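Probable N-glycosylase/DNA lyase (Thermotoga maritima, PDB 3N0U) is a probable DNA glycosylase/lyase of the helix-hairpin-helix superfamily, built here from helices and loops. Local coordinates at residues Leu158-His161 against Val162-Met166; Ala143-Phe146 against Leu147-Thr150. All coordinates share one frame; numbering follows the deposited sequence.

Contact 1: Leu158-His161 against Val162-Met166; sequences LDKH and VLRLM
Asp-159 caps the first turn of helix 160-168 by reaching forward with its carboxylate to the backbone N of Val-162. OD2 takes the amide hydrogen of Val-162 N at 3.0 Å, in a bond that is nearly straight (168° at the hydrogen) and meets the oxygen close to its C-O axis. With chi1 at 64°, CG sits between the backbone N and the carbonyl carbon, and this swings the carboxylate over the end of the helix. The same residue works a second time: its carbonyl O accepts from Leu-163 N at 2.9 Å. The next two amides go to main-chain oxygens, Arg-164 N to Lys-160 O and Leu-165 N to His-161 O.

Lys-160 O has a further neighbour. Arg-164, bent at chi3 (-45°), folds its guanidinium back over the turn, and this oxygen lies 3.7 Å above the guanidinium plane, over its centre. His-161 and Leu-165 run side by side in the same direction, with CE1 of the ring 3.7 Å from Leu-165 CD1; the far nitrogen of that ring, NE2, is bonded to Leu-209 O on helix 202-214. On the other flank Leu-158, the residue before the cap, brings CB to 4.1 Å from Leu-163 CD2, the apolar pairing known as a hydrophobic staple. Leu-158 CD2 reaches across to Val-162 CG1 at 4.1 Å and lies beside the sulfur of Met-166. The backbone N of Leu-158 is hydrogen-bonded to Tyr-184 OH, while Asp-159 OD1 has a weak bond from Trp-210 NE1.

Amides 162 to 165 therefore all have acceptors, the first from a side chain and the others from the main chain, and the apolar staple beside the cap probably limits water's access to it.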
loop_
_atom_site.group_PDB
_atom_site.type_symbol
_atom_site.label_atom_id
_atom_site.label_comp_id
_atom_site.label_asym_id
_atom_site.label_seq_id
_atom_site.Cartn_x
_atom_site.Cartn_y
_atom_site.Cartn_z
ATOM N N LEU A 158 -5.079 1.622 5.391
ATOM C CA LEU A 158 -6.507 1.665 5.663
ATOM C C LEU A 158 -7.306 1.851 4.383
ATOM O O LEU A 158 -7.832 2.930 4.108
ATOM C CB LEU A 158 -6.811 2.768 6.686
ATOM C CG LEU A 158 -6.081 2.599 8.022
ATOM C CD1 LEU A 158 -6.338 3.788 8.967
ATOM C CD2 LEU A 158 -6.478 1.268 8.711
ATOM N N ASP A 159 -7.403 0.775 3.612
ATOM C CA ASP A 159 -8.185 0.809 2.399
ATOM C C ASP A 159 -9.603 0.351 2.683
ATOM O O ASP A 159 -9.950 0.066 3.821
ATOM C CB ASP A 159 -7.534 -0.011 1.292
ATOM C CG ASP A 159 -7.447 -1.475 1.611
ATOM O OD1 ASP A 159 -6.714 -2.181 0.886
ATOM O OD2 ASP A 159 -8.096 -1.929 2.567
ATOM N N LYS A 160 -10.434 0.316 1.655
ATOM C CA LYS A 160 -11.840 0.068 1.881
ATOM C C LYS A 160 -12.077 -1.312 2.490
ATOM O O LYS A 160 -12.937 -1.455 3.345
ATOM C CB LYS A 160 -12.649 0.268 0.597
ATOM C CG LYS A 160 -12.913 1.736 0.307
ATOM C CD LYS A 160 -14.080 1.931 -0.651
ATOM C CE LYS A 160 -14.354 3.412 -0.890
ATOM N NZ LYS A 160 -15.603 3.642 -1.666
ATOM N N HIS A 161 -11.294 -2.309 2.083
ATOM C CA HIS A 161 -11.475 -3.673 2.587
ATOM C C HIS A 161 -11.171 -3.725 4.073
ATOM O O HIS A 161 -11.906 -4.323 4.850
ATOM C CB HIS A 161 -10.559 -4.668 1.866
ATOM C CG HIS A 161 -10.314 -5.933 2.641
ATOM N ND1 HIS A 161 -11.326 -6.803 2.992
ATOM C CD2 HIS A 161 -9.174 -6.467 3.140
ATOM C CE1 HIS A 161 -10.820 -7.818 3.670
ATOM N NE2 HIS A 161 -9.516 -7.639 3.774
ATOM N N VAL A 162 -10.069 -3.100 4.466
ATOM C CA VAL A 162 -9.677 -3.115 5.866
ATOM C C VAL A 162 -10.688 -2.313 6.692
ATOM O O VAL A 162 -11.067 -2.735 7.777
ATOM C CB VAL A 162 -8.260 -2.580 6.032
ATOM C CG1 VAL A 162 -7.914 -2.384 7.494
ATOM C CG2 VAL A 162 -7.281 -3.551 5.381
ATOM N N LEU A 163 -11.131 -1.164 6.187
ATOM C CA LEU A 163 -12.080 -0.340 6.942
ATOM C C LEU A 163 -13.412 -1.059 7.122
ATOM O O LEU A 163 -14.031 -0.974 8.178
ATOM C CB LEU A 163 -12.297 1.005 6.267
ATOM C CG LEU A 163 -11.069 1.914 6.299
ATOM C CD1 LEU A 163 -11.259 3.102 5.381
ATOM C CD2 LEU A 163 -10.751 2.380 7.722
ATOM N N ARG A 164 -13.849 -1.793 6.105
ATOM C CA ARG A 164 -15.096 -2.528 6.228
ATOM C C ARG A 164 -14.969 -3.659 7.237
ATOM O O ARG A 164 -15.926 -3.944 7.947
ATOM C CB ARG A 164 -15.589 -3.027 4.871
ATOM C CG ARG A 164 -16.203 -1.901 4.008
ATOM C CD ARG A 164 -16.865 -2.436 2.743
ATOM N NE ARG A 164 -16.014 -3.428 2.094
ATOM C CZ ARG A 164 -15.278 -3.203 1.009
ATOM N NH1 ARG A 164 -15.302 -2.013 0.411
ATOM N NH2 ARG A 164 -14.527 -4.180 0.513
ATOM N N LEU A 165 -13.797 -4.292 7.312
ATOM C CA LEU A 165 -13.556 -5.309 8.338
ATOM C C LEU A 165 -13.604 -4.700 9.732
ATOM O O LEU A 165 -14.134 -5.295 10.665
ATOM C CB LEU A 165 -12.193 -5.981 8.164
ATOM C CG LEU A 165 -12.114 -7.259 7.356
ATOM C CD1 LEU A 165 -10.682 -7.747 7.411
ATOM C CD2 LEU A 165 -13.066 -8.321 7.880
ATOM N N MET A 166 -13.010 -3.524 9.879
ATOM C CA MET A 166 -12.981 -2.864 11.171
ATOM C C MET A 166 -14.383 -2.459 11.598
ATOM O O MET A 166 -14.724 -2.560 12.758
ATOM C CB MET A 166 -12.070 -1.647 11.125
ATOM C CG MET A 166 -10.598 -1.993 10.925
ATOM S SD MET A 166 -9.566 -0.506 10.927
ATOM C CE MET A 166 -9.517 -0.174 12.691
#

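Contact 2: Ala143-Phe146 against Leu147-Thr150; sequences ASHF and LRNT
Asn-149 OD1, 3.6 Å from CD2 of the His-145 ring one helical turn back, is gripped by two nitrogens of Arg-148. NE bonds to it at 2.8 Å and NH2 at 3.0 Å, so the arginine comes side-on and directs one N-H from NE and one from NH2 to the same oxygen, which lies in the plane of the guanidinium. Bends at chi2 and chi3 (-55°) curl the Arg-148 chain round to make this possible. The other half of the amide, ND2, stands 3.6 Å from His-145 NE2, ring and amide planes being 81° apart. Both nitrogens are bonded to Lys-219 O at the very end of the chain, and ND2 also bonds to Glu-53 OE2; Arg-148 NH1 forms a salt bridge with Asp-206.

The backbone keeps its i to i+4 bonding: Leu-147 N to Ala-143 O, Arg-148 N to Ser-144 O and Asn-149 N to His-145 O. This is helix 140-148, which probably forms the second helix of the helix-hairpin-helix unit, with helix 124-134 as the first; Ala-143, Phe-146 and Leu-147 all press side chains against that partner.

Further along, Leu-147 O serves two donors of a single residue. Thr-150 N bonds to it at 3.0 Å and the hydroxyl OG1 donates to it at 2.8 Å, so Thr-150 is held by backbone and side chain at once. That fixes the rotation of the threonine and leaves its methyl to face Phe-146: CG2 sits over one face of the phenyl ring, 4.2 Å from the centroid and 19° off the normal, a CH-pi contact displaced toward the rim. CD2 of the same ring meets Leu-147 CD2 at 4.1 Å.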
loop_
_atom_site.group_PDB
_atom_site.type_symbol
_atom_site.label_atom_id
_atom_site.label_comp_id
_atom_site.label_asym_id
_atom_site.label_seq_id
_atom_site.Cartn_x
_atom_site.Cartn_y
_atom_site.Cartn_z
ATOM N N ALA A 143 0.432 6.337 0.717
ATOM C CA ALA A 143 1.765 6.567 1.268
ATOM C C ALA A 143 2.130 5.439 2.226
ATOM O O ALA A 143 3.273 4.950 2.228
ATOM C CB ALA A 143 1.814 7.886 2.001
ATOM N N SER A 144 1.177 5.019 3.051
ATOM C CA SER A 144 1.395 3.868 3.922
ATOM C C SER A 144 1.715 2.619 3.129
ATOM O O SER A 144 2.596 1.853 3.490
ATOM C CB SER A 144 0.158 3.615 4.769
ATOM O OG SER A 144 -0.185 4.786 5.498
ATOM N N HIS A 145 0.979 2.436 2.048
ATOM C CA HIS A 145 1.138 1.304 1.156
ATOM C C HIS A 145 2.534 1.259 0.539
ATOM O O HIS A 145 3.195 0.213 0.567
ATOM C CB HIS A 145 0.078 1.424 0.068
ATOM C CG HIS A 145 -0.071 0.216 -0.790
ATOM N ND1 HIS A 145 -0.924 0.193 -1.870
ATOM C CD2 HIS A 145 0.490 -1.015 -0.723
ATOM C CE1 HIS A 145 -0.874 -0.996 -2.446
ATOM N NE2 HIS A 145 -0.023 -1.749 -1.769
ATOM N N PHE A 146 2.972 2.392 -0.011
ATOM C CA PHE A 146 4.307 2.492 -0.588
ATOM C C PHE A 146 5.371 2.125 0.456
ATOM O O PHE A 146 6.262 1.300 0.201
ATOM C CB PHE A 146 4.558 3.909 -1.129
ATOM C CG PHE A 146 6.000 4.189 -1.491
ATOM C CD1 PHE A 146 6.576 3.601 -2.591
ATOM C CD2 PHE A 146 6.755 5.025 -0.712
ATOM C CE1 PHE A 146 7.884 3.849 -2.914
ATOM C CE2 PHE A 146 8.074 5.267 -1.024
ATOM C CZ PHE A 146 8.630 4.675 -2.132
ATOM N N LEU A 147 5.303 2.745 1.622
ATOM C CA LEU A 147 6.321 2.495 2.635
ATOM C C LEU A 147 6.340 1.022 3.063
ATOM O O LEU A 147 7.398 0.385 3.136
ATOM C CB LEU A 147 6.157 3.463 3.814
ATOM C CG LEU A 147 6.506 4.921 3.449
ATOM C CD1 LEU A 147 6.026 5.881 4.513
ATOM C CD2 LEU A 147 8.012 5.081 3.217
ATOM N N ARG A 148 5.170 0.446 3.291
ATOM C CA ARG A 148 5.084 -0.958 3.640
ATOM C C ARG A 148 5.731 -1.831 2.562
ATOM O O ARG A 148 6.434 -2.804 2.876
ATOM C CB ARG A 148 3.610 -1.337 3.825
ATOM C CG ARG A 148 3.361 -2.661 4.535
ATOM C CD ARG A 148 3.591 -3.906 3.656
ATOM N NE ARG A 148 2.819 -3.906 2.420
ATOM C CZ ARG A 148 1.584 -4.381 2.299
ATOM N NH1 ARG A 148 0.943 -4.860 3.343
ATOM N NH2 ARG A 148 0.969 -4.327 1.126
ATOM N N ASN A 149 5.477 -1.488 1.290
ATOM C CA ASN A 149 5.993 -2.263 0.175
ATOM C C ASN A 149 7.522 -2.128 -0.007
ATOM O O ASN A 149 8.113 -2.815 -0.836
ATOM C CB ASN A 149 5.256 -1.948 -1.128
ATOM C CG ASN A 149 3.900 -2.629 -1.212
ATOM O OD1 ASN A 149 3.359 -3.080 -0.224
ATOM N ND2 ASN A 149 3.358 -2.695 -2.393
ATOM N N THR A 150 8.151 -1.253 0.768
ATOM C CA THR A 150 9.606 -1.162 0.796
ATOM C C THR A 150 10.178 -1.770 2.085
ATOM O O THR A 150 11.363 -1.647 2.358
ATOM C CB THR A 150 10.105 0.300 0.681
ATOM O OG1 THR A 150 9.880 1.007 1.917
ATOM C CG2 THR A 150 9.416 0.999 -0.447
#

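In the fold
The two contacts come in series along the chain: contact 2 lies on the later part of helix 140-148 and the residues after it, contact 1 at the start of the next helix, 160-168. Their centres lie about 17 Å apart and their nearest atoms about 6 Å, so they do not touch, but two residues reach both. Tyr-184 OH bonds to Leu-158 N and weakly to Ser-144 OG, while Asp-206 pairs with Arg-148 and packs against Val-162. Contact 2 is the more central, and the side chain of Ala-143 is about 7 Å from the bound sodium ion, whose site is formed by Val-132, Ala-135 and Ile-138; Ala-143 itself packs on Ile-138.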